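2,4-dihydroxyhept-2-ene-1,7-dioic acid aldolase (Kordia algicida OT-1, PDB 6BDE) binds heme b in an H-NOX domain and probably senses nitric oxide or oxygen. Local coordinates at residues M21-I25 and A57-V61; G71-F75 and K149-H153. The protein carries 1 engineered substitution. All blocks are in the same frame, centred on the assembly; numbering follows the deposited sequence.

Interaction 1. Residues M21-I25 and A57-V61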
ATOM      1  N   MET A  21      -6.680  18.620 -10.961  1.00 56.49           N
ATOM      2  CA  MET A  21      -5.438  18.217 -10.315  1.00 53.60           C
ATOM      3  C   MET A  21      -4.836  16.992 -10.994  1.00 54.85           C
ATOM      4  O   MET A  21      -3.609  16.883 -11.099  1.00 52.66           O
ATOM      5  CB  MET A  21      -5.683  17.955  -8.827  1.00 53.67           C
ATOM      6  CG  MET A  21      -4.462  17.497  -8.044  1.00 51.26           C
ATOM      7  SD  MET A  21      -3.155  18.741  -8.006  1.00 51.60           S
ATOM      8  CE  MET A  21      -3.900  20.011  -6.987  1.00 52.36           C
ATOM      9  N   VAL A  22      -5.679  16.073 -11.474  1.00 52.84           N
ATOM     10  CA  VAL A  22      -5.183  14.920 -12.223  1.00 51.34           C
ATOM     11  C   VAL A  22      -4.435  15.385 -13.465  1.00 58.90           C
ATOM     12  O   VAL A  22      -3.331  14.913 -13.762  1.00 57.81           O
ATOM     13  CB  VAL A  22      -6.341  13.974 -12.588  1.00 55.49           C
ATOM     14  CG1 VAL A  22      -5.821  12.783 -13.384  1.00 53.18           C
ATOM     15  CG2 VAL A  22      -7.068  13.513 -11.337  1.00 60.25           C
ATOM     16  N   ASP A  23      -5.028  16.324 -14.206  1.00 63.29           N
ATOM     17  CA  ASP A  23      -4.359  16.884 -15.375  1.00 65.38           C
ATOM     18  C   ASP A  23      -3.107  17.656 -14.986  1.00 60.75           C
ATOM     19  O   ASP A  23      -2.131  17.678 -15.744  1.00 56.54           O
ATOM     20  CB  ASP A  23      -5.315  17.798 -16.141  1.00 77.47           C
ATOM     21  CG  ASP A  23      -6.494  17.050 -16.726  1.00 87.55           C
ATOM     22  OD1 ASP A  23      -7.630  17.559 -16.628  1.00 92.40           O
ATOM     23  OD2 ASP A  23      -6.284  15.956 -17.290  1.00 88.94           O
ATOM     24  N   LYS A  24      -3.115  18.294 -13.813  1.00 59.04           N
ATOM     25  CA  LYS A  24      -1.982  19.120 -13.408  1.00 59.83           C
ATOM     26  C   LYS A  24      -0.754  18.268 -13.109  1.00 55.44           C
ATOM     27  O   LYS A  24       0.328  18.510 -13.656  1.00 55.79           O
ATOM     28  CB  LYS A  24      -2.358  19.969 -12.193  1.00 57.01           C
ATOM     29  CG  LYS A  24      -1.188  20.743 -11.606  1.00 59.15           C
ATOM     30  CD  LYS A  24      -1.646  22.009 -10.900  1.00 62.47           C
ATOM     31  CE  LYS A  24      -0.461  22.777 -10.332  1.00 61.83           C
ATOM     32  NZ  LYS A  24      -0.860  24.100  -9.779  1.00 63.47           N
ATOM     33  N   ILE A  25      -0.901  17.264 -12.240  1.00 48.88           N
ATOM     34  CA  ILE A  25       0.246  16.438 -11.877  1.00 47.66           C
ATOM     35  C   ILE A  25       0.737  15.637 -13.075  1.00 49.20           C
ATOM     36  O   ILE A  25       1.922  15.288 -13.153  1.00 49.84           O
ATOM     37  CB  ILE A  25      -0.097  15.524 -10.685  1.00 46.98           C
ATOM     38  CG1 ILE A  25      -1.172  14.505 -11.068  1.00 43.29           C
ATOM     39  CG2 ILE A  25      -0.544  16.353  -9.491  1.00 43.92           C
ATOM     40  CD1 ILE A  25      -1.434  13.465  -9.997  1.00 45.06           C
ATOM     41  N   ALA A  57       3.268  18.525  -3.627  1.00 39.28           N
ATOM     42  CA  ALA A  57       3.587  19.947  -3.707  1.00 38.35           C
ATOM     43  C   ALA A  57       2.342  20.778  -3.990  1.00 44.19           C
ATOM     44  O   ALA A  57       2.193  21.885  -3.457  1.00 49.04           O
ATOM     45  CB  ALA A  57       4.648  20.188  -4.780  1.00 43.16           C
ATOM     46  N   ASN A  58       1.433  20.261  -4.819  1.00 43.66           N
ATOM     47  CA  ASN A  58       0.253  21.033  -5.192  1.00 44.73           C
ATOM     48  C   ASN A  58      -0.764  21.079  -4.056  1.00 47.16           C
ATOM     49  O   ASN A  58      -1.393  22.118  -3.822  1.00 48.07           O
ATOM     50  CB  ASN A  58      -0.374  20.443  -6.455  1.00 51.00           C
ATOM     51  CG  ASN A  58       0.518  20.593  -7.670  1.00 50.31           C
ATOM     52  OD1 ASN A  58       1.486  21.352  -7.651  1.00 53.71           O
ATOM     53  ND2 ASN A  58       0.206  19.858  -8.730  1.00 50.02           N
ATOM     54  N   THR A  59      -0.927  19.974  -3.333  1.00 44.70           N
ATOM     55  CA  THR A  59      -1.956  19.873  -2.307  1.00 44.52           C
ATOM     56  C   THR A  59      -1.446  20.182  -0.906  1.00 48.51           C
ATOM     57  O   THR A  59      -2.263  20.343   0.007  1.00 40.51           O
ATOM     58  CB  THR A  59      -2.569  18.469  -2.319  1.00 39.56           C
ATOM     59  OG1 THR A  59      -1.564  17.507  -1.974  1.00 39.44           O
ATOM     60  CG2 THR A  59      -3.118  18.144  -3.701  1.00 48.20           C
ATOM     61  N   ASP A  60      -0.129  20.269  -0.718  1.00 42.32           N
ATOM     62  CA  ASP A  60       0.506  20.452   0.587  1.00 46.20           C
ATOM     63  C   ASP A  60       0.227  19.289   1.536  1.00 43.35           C
ATOM     64  O   ASP A  60       0.383  19.422   2.752  1.00 46.15           O
ATOM     65  CB  ASP A  60       0.089  21.779   1.239  1.00 50.37           C
ATOM     66  CG  ASP A  60       1.122  22.295   2.222  1.00 63.37           C
ATOM     67  OD1 ASP A  60       2.280  21.825   2.172  1.00 65.81           O
ATOM     68  OD2 ASP A  60       0.778  23.167   3.046  1.00 71.03           O
ATOM     69  N   VAL A  61      -0.184  18.143   0.999  1.00 36.97           N
ATOM     70  CA  VAL A  61      -0.327  16.915   1.772  1.00 37.36           C
ATOM     71  C   VAL A  61       0.925  16.080   1.558  1.00 38.32           C
ATOM     72  O   VAL A  61       1.397  15.932   0.424  1.00 38.74           O
ATOM     73  CB  VAL A  61      -1.594  16.137   1.365  1.00 31.51           C
ATOM     74  CG1 VAL A  61      -1.674  14.808   2.114  1.00 30.03           C
ATOM     75  CG2 VAL A  61      -2.839  16.982   1.603  1.00 34.44           C
TER
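In the helical N-terminal part of the H-NOX fold, helix 19-27 meets the C-terminal end of helix 45-59 at the protein surface, and Asn58 is the side chain that reaches across, meeting Met21, Lys24 and Ile25. Met21 bends at chi2 (63°) and chi3 (69°), which brings its thioether over to Asn58: CE lies 3.6 Å from Asn58 CB and goes on to meet Thr59 CG2 at 3.9 Å. The amide nitrogen ND2 of Asn58 gives a weak, long hydrogen bond to Met21 SD (3.6 Å, 151° at the hydrogen); its better partner is Gln28 OE1. Lys24 runs out extended, with its methylenes passing the amide, CG at 3.3 Å and CE at 3.4 Å from Asn58 ND2. Ile25 closes the inner side with CG2 at 3.7 Å from the same nitrogen. With an alanine here in place of Asn58, Gln28 OE1 would probably lose its amide partner and the aliphatic part of Lys24 its neighbour. Beneath the contact, Ile25 packs on Leu51 and Leu55 of helix 45-59, while Met21 touches Val13 and Thr59 touches Phe17, both of helix 3-17.

Interaction 2. Residues G71-F75 and K149-H153; sequences GEHFF and KTFEH. Engineered in segment 71-75: Gly71 (natural residue Ala).
Helices 63-81 and 140-153 run in roughly the same direction here: the axes of segments 71-75 and 149-153 approach to 10.3 Å at an angle of 41°, with Glu72 and Lys149 as the nearest CA pair. Both belong to the heme-binding H-NOX fold, and Thr150 lines the heme pocket. Phe75 and Lys149 share most of the contact. The chi1 of Phe75, -169°, sets the ring beside its own carbonyl carbon and sends it out to the second helix, where Lys149 CB sits over one face in a CH-pi contact, 3.9 Å from the ring centroid. The backbone of that helix also bears on the ring: Lys149 O stands above the ring plane, offset toward the rim. Farther out, His153 CB comes within 3.8 Å of Phe75 CZ, and the two rings lie oblique to each other. Leu86 of helix 83-87 touches both Phe75 and His153.

The chi1 of Lys149, -71°, brings its CG to 3.6 Å from Glu72 O, and the bend at chi2 then leads CE past Glu72 CB at 3.9 Å, the two side chains crossing at about a right angle. NZ ends 4.7 Å from Glu72 OE1, too far for a salt bridge; it pairs instead with Glu152 OE2 at 3.1 Å, met from above the carboxylate plane. Glu72 OE2 is hydrogen-bonded to Asn148 ND2. Gly71, an engineered replacement for the natural alanine, does not touch 149-153. Thr150, whose side chain touches the heme, has OG1 hydrogen-bonded to Leu146 O and 3.4 Å from Phe75 CE1.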
ATOM      1  N   GLY A  71      -3.295   3.469   0.224  1.00 37.07           N
ATOM      2  CA  GLY A  71      -3.197   2.093   0.684  1.00 26.22           C
ATOM      3  C   GLY A  71      -4.479   1.599   1.326  1.00 34.23           C
ATOM      4  O   GLY A  71      -4.874   0.445   1.141  1.00 33.78           O
ATOM      5  N   GLU A  72      -5.150   2.466   2.086  1.00 30.92           N
ATOM      6  CA  GLU A  72      -6.441   2.095   2.654  1.00 32.09           C
ATOM      7  C   GLU A  72      -7.484   1.903   1.561  1.00 39.42           C
ATOM      8  O   GLU A  72      -8.312   0.988   1.639  1.00 40.39           O
ATOM      9  CB  GLU A  72      -6.897   3.151   3.660  1.00 33.02           C
ATOM     10  CG  GLU A  72      -5.992   3.275   4.874  1.00 32.05           C
ATOM     11  CD  GLU A  72      -6.626   4.059   6.004  1.00 39.57           C
ATOM     12  OE1 GLU A  72      -7.580   4.822   5.744  1.00 38.63           O
ATOM     13  OE2 GLU A  72      -6.171   3.908   7.158  1.00 35.83           O
ATOM     14  N   HIS A  73      -7.452   2.750   0.528  1.00 35.91           N
ATOM     15  CA  HIS A  73      -8.402   2.608  -0.570  1.00 41.71           C
ATOM     16  C   HIS A  73      -8.129   1.347  -1.379  1.00 37.88           C
ATOM     17  O   HIS A  73      -9.066   0.697  -1.861  1.00 46.21           O
ATOM     18  CB  HIS A  73      -8.353   3.840  -1.475  1.00 49.31           C
ATOM     19  CG  HIS A  73      -9.039   3.648  -2.792  1.00 58.29           C
ATOM     20  ND1 HIS A  73     -10.410   3.583  -2.915  1.00 58.36           N
ATOM     21  CD2 HIS A  73      -8.542   3.501  -4.043  1.00 59.26           C
ATOM     22  CE1 HIS A  73     -10.728   3.408  -4.184  1.00 58.77           C
ATOM     23  NE2 HIS A  73      -9.613   3.354  -4.890  1.00 64.13           N
ATOM     24  N   PHE A  74      -6.855   0.981  -1.540  1.00 36.88           N
ATOM     25  CA  PHE A  74      -6.523  -0.186  -2.349  1.00 37.64           C
ATOM     26  C   PHE A  74      -6.971  -1.490  -1.704  1.00 39.00           C
ATOM     27  O   PHE A  74      -7.133  -2.490  -2.411  1.00 43.60           O
ATOM     28  CB  PHE A  74      -5.019  -0.236  -2.626  1.00 33.93           C
ATOM     29  CG  PHE A  74      -4.645  -1.168  -3.744  1.00 37.04           C
ATOM     30  CD1 PHE A  74      -4.883  -0.820  -5.064  1.00 35.88           C
ATOM     31  CD2 PHE A  74      -4.068  -2.398  -3.476  1.00 41.68           C
ATOM     32  CE1 PHE A  74      -4.547  -1.677  -6.095  1.00 41.60           C
ATOM     33  CE2 PHE A  74      -3.727  -3.260  -4.503  1.00 45.13           C
ATOM     34  CZ  PHE A  74      -3.968  -2.899  -5.814  1.00 43.07           C
ATOM     35  N   PHE A  75      -7.174  -1.506  -0.384  1.00 40.26           N
ATOM     36  CA  PHE A  75      -7.691  -2.712   0.256  1.00 38.93           C
ATOM     37  C   PHE A  75      -9.091  -3.037  -0.244  1.00 40.38           C
ATOM     38  O   PHE A  75      -9.446  -4.212  -0.399  1.00 42.94           O
ATOM     39  CB  PHE A  75      -7.686  -2.550   1.775  1.00 40.37           C
ATOM     40  CG  PHE A  75      -7.962  -3.827   2.520  1.00 38.85           C
ATOM     41  CD1 PHE A  75      -6.922  -4.649   2.919  1.00 44.49           C
ATOM     42  CD2 PHE A  75      -9.261  -4.205   2.820  1.00 44.90           C
ATOM     43  CE1 PHE A  75      -7.172  -5.825   3.604  1.00 39.72           C
ATOM     44  CE2 PHE A  75      -9.518  -5.378   3.503  1.00 45.32           C
ATOM     45  CZ  PHE A  75      -8.472  -6.189   3.895  1.00 41.28           C
ATOM     46  N   LYS A 149      -6.454  -1.438   7.150  1.00 31.34           N
ATOM     47  CA  LYS A 149      -7.710  -2.017   6.693  1.00 34.87           C
ATOM     48  C   LYS A 149      -7.758  -3.528   6.864  1.00 36.50           C
ATOM     49  O   LYS A 149      -8.855  -4.099   6.890  1.00 36.75           O
ATOM     50  CB  LYS A 149      -7.953  -1.649   5.229  1.00 35.34           C
ATOM     51  CG  LYS A 149      -8.301  -0.185   5.020  1.00 33.89           C
ATOM     52  CD  LYS A 149      -9.599   0.169   5.729  1.00 36.37           C
ATOM     53  CE  LYS A 149      -9.919   1.647   5.593  1.00 34.97           C
ATOM     54  NZ  LYS A 149     -11.242   1.982   6.191  1.00 38.87           N
ATOM     55  N   THR A 150      -6.604  -4.188   6.976  1.00 35.28           N
ATOM     56  CA  THR A 150      -6.595  -5.610   7.302  1.00 36.30           C
ATOM     57  C   THR A 150      -7.181  -5.845   8.688  1.00 38.60           C
ATOM     58  O   THR A 150      -8.003  -6.748   8.887  1.00 39.65           O
ATOM     59  CB  THR A 150      -5.169  -6.160   7.220  1.00 31.73           C
ATOM     60  OG1 THR A 150      -4.690  -6.052   5.875  1.00 32.57           O
ATOM     61  CG2 THR A 150      -5.133  -7.622   7.652  1.00 39.34           C
ATOM     62  N   PHE A 151      -6.774  -5.027   9.661  1.00 36.03           N
ATOM     63  CA  PHE A 151      -7.334  -5.141  11.004  1.00 35.52           C
ATOM     64  C   PHE A 151      -8.801  -4.730  11.026  1.00 36.14           C
ATOM     65  O   PHE A 151      -9.612  -5.348  11.725  1.00 40.02           O
ATOM     66  CB  PHE A 151      -6.519  -4.297  11.982  1.00 36.67           C
ATOM     67  CG  PHE A 151      -5.237  -4.948  12.409  1.00 36.55           C
ATOM     68  CD1 PHE A 151      -5.216  -5.822  13.482  1.00 39.52           C
ATOM     69  CD2 PHE A 151      -4.056  -4.698  11.729  1.00 33.41           C
ATOM     70  CE1 PHE A 151      -4.041  -6.432  13.873  1.00 47.02           C
ATOM     71  CE2 PHE A 151      -2.878  -5.305  12.117  1.00 37.51           C
ATOM     72  CZ  PHE A 151      -2.871  -6.174  13.191  1.00 38.87           C
ATOM     73  N   GLU A 152      -9.159  -3.696  10.260  1.00 35.73           N
ATOM     74  CA  GLU A 152     -10.553  -3.272  10.192  1.00 38.45           C
ATOM     75  C   GLU A 152     -11.426  -4.351   9.563  1.00 37.71           C
ATOM     76  O   GLU A 152     -12.587  -4.529   9.953  1.00 42.09           O
ATOM     77  CB  GLU A 152     -10.669  -1.966   9.407  1.00 36.66           C
ATOM     78  CG  GLU A 152     -12.096  -1.453   9.275  1.00 42.70           C
ATOM     79  CD  GLU A 152     -12.164   0.033   8.986  1.00 52.50           C
ATOM     80  OE1 GLU A 152     -13.272   0.531   8.694  1.00 52.15           O
ATOM     81  OE2 GLU A 152     -11.110   0.701   9.047  1.00 48.41           O
ATOM     82  N   HIS A 153     -10.883  -5.081   8.584  1.00 42.39           N
ATOM     83  CA  HIS A 153     -11.647  -6.142   7.935  1.00 41.90           C
ATOM     84  C   HIS A 153     -12.035  -7.231   8.929  1.00 44.75           C
ATOM     85  O   HIS A 153     -13.128  -7.803   8.839  1.00 48.58           O
ATOM     86  CB  HIS A 153     -10.844  -6.733   6.776  1.00 47.45           C
ATOM     87  CG  HIS A 153     -11.526  -7.876   6.092  1.00 50.47           C
ATOM     88  ND1 HIS A 153     -11.081  -9.177   6.193  1.00 56.09           N
ATOM     89  CD2 HIS A 153     -12.623  -7.914   5.299  1.00 54.53           C
ATOM     90  CE1 HIS A 153     -11.875  -9.966   5.493  1.00 54.74           C
ATOM     91  NE2 HIS A 153     -12.818  -9.225   4.939  1.00 60.26           N
TER

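The two contacts lie in series along the chain: interaction 1 closes before interaction 2 opens, and helices 45-59 and 63-81, which follow each other, lead from one to the other. Their centres are about 24 Å apart and their nearest atoms about 12 Å, so they do not touch. Helix 3-17 is a neighbour of both, meeting Met21 and Thr59 of interaction 1 and His73 and Phe74 of segment 71-75. Interaction 1 spans 32 residues and lies at the surface, away from the heme. Interaction 2 spans 74 and is more central: it joins helix 63-81 to helix 140-153, which follows strand 128-134 of the antiparallel sheet, and it borders the heme pocket.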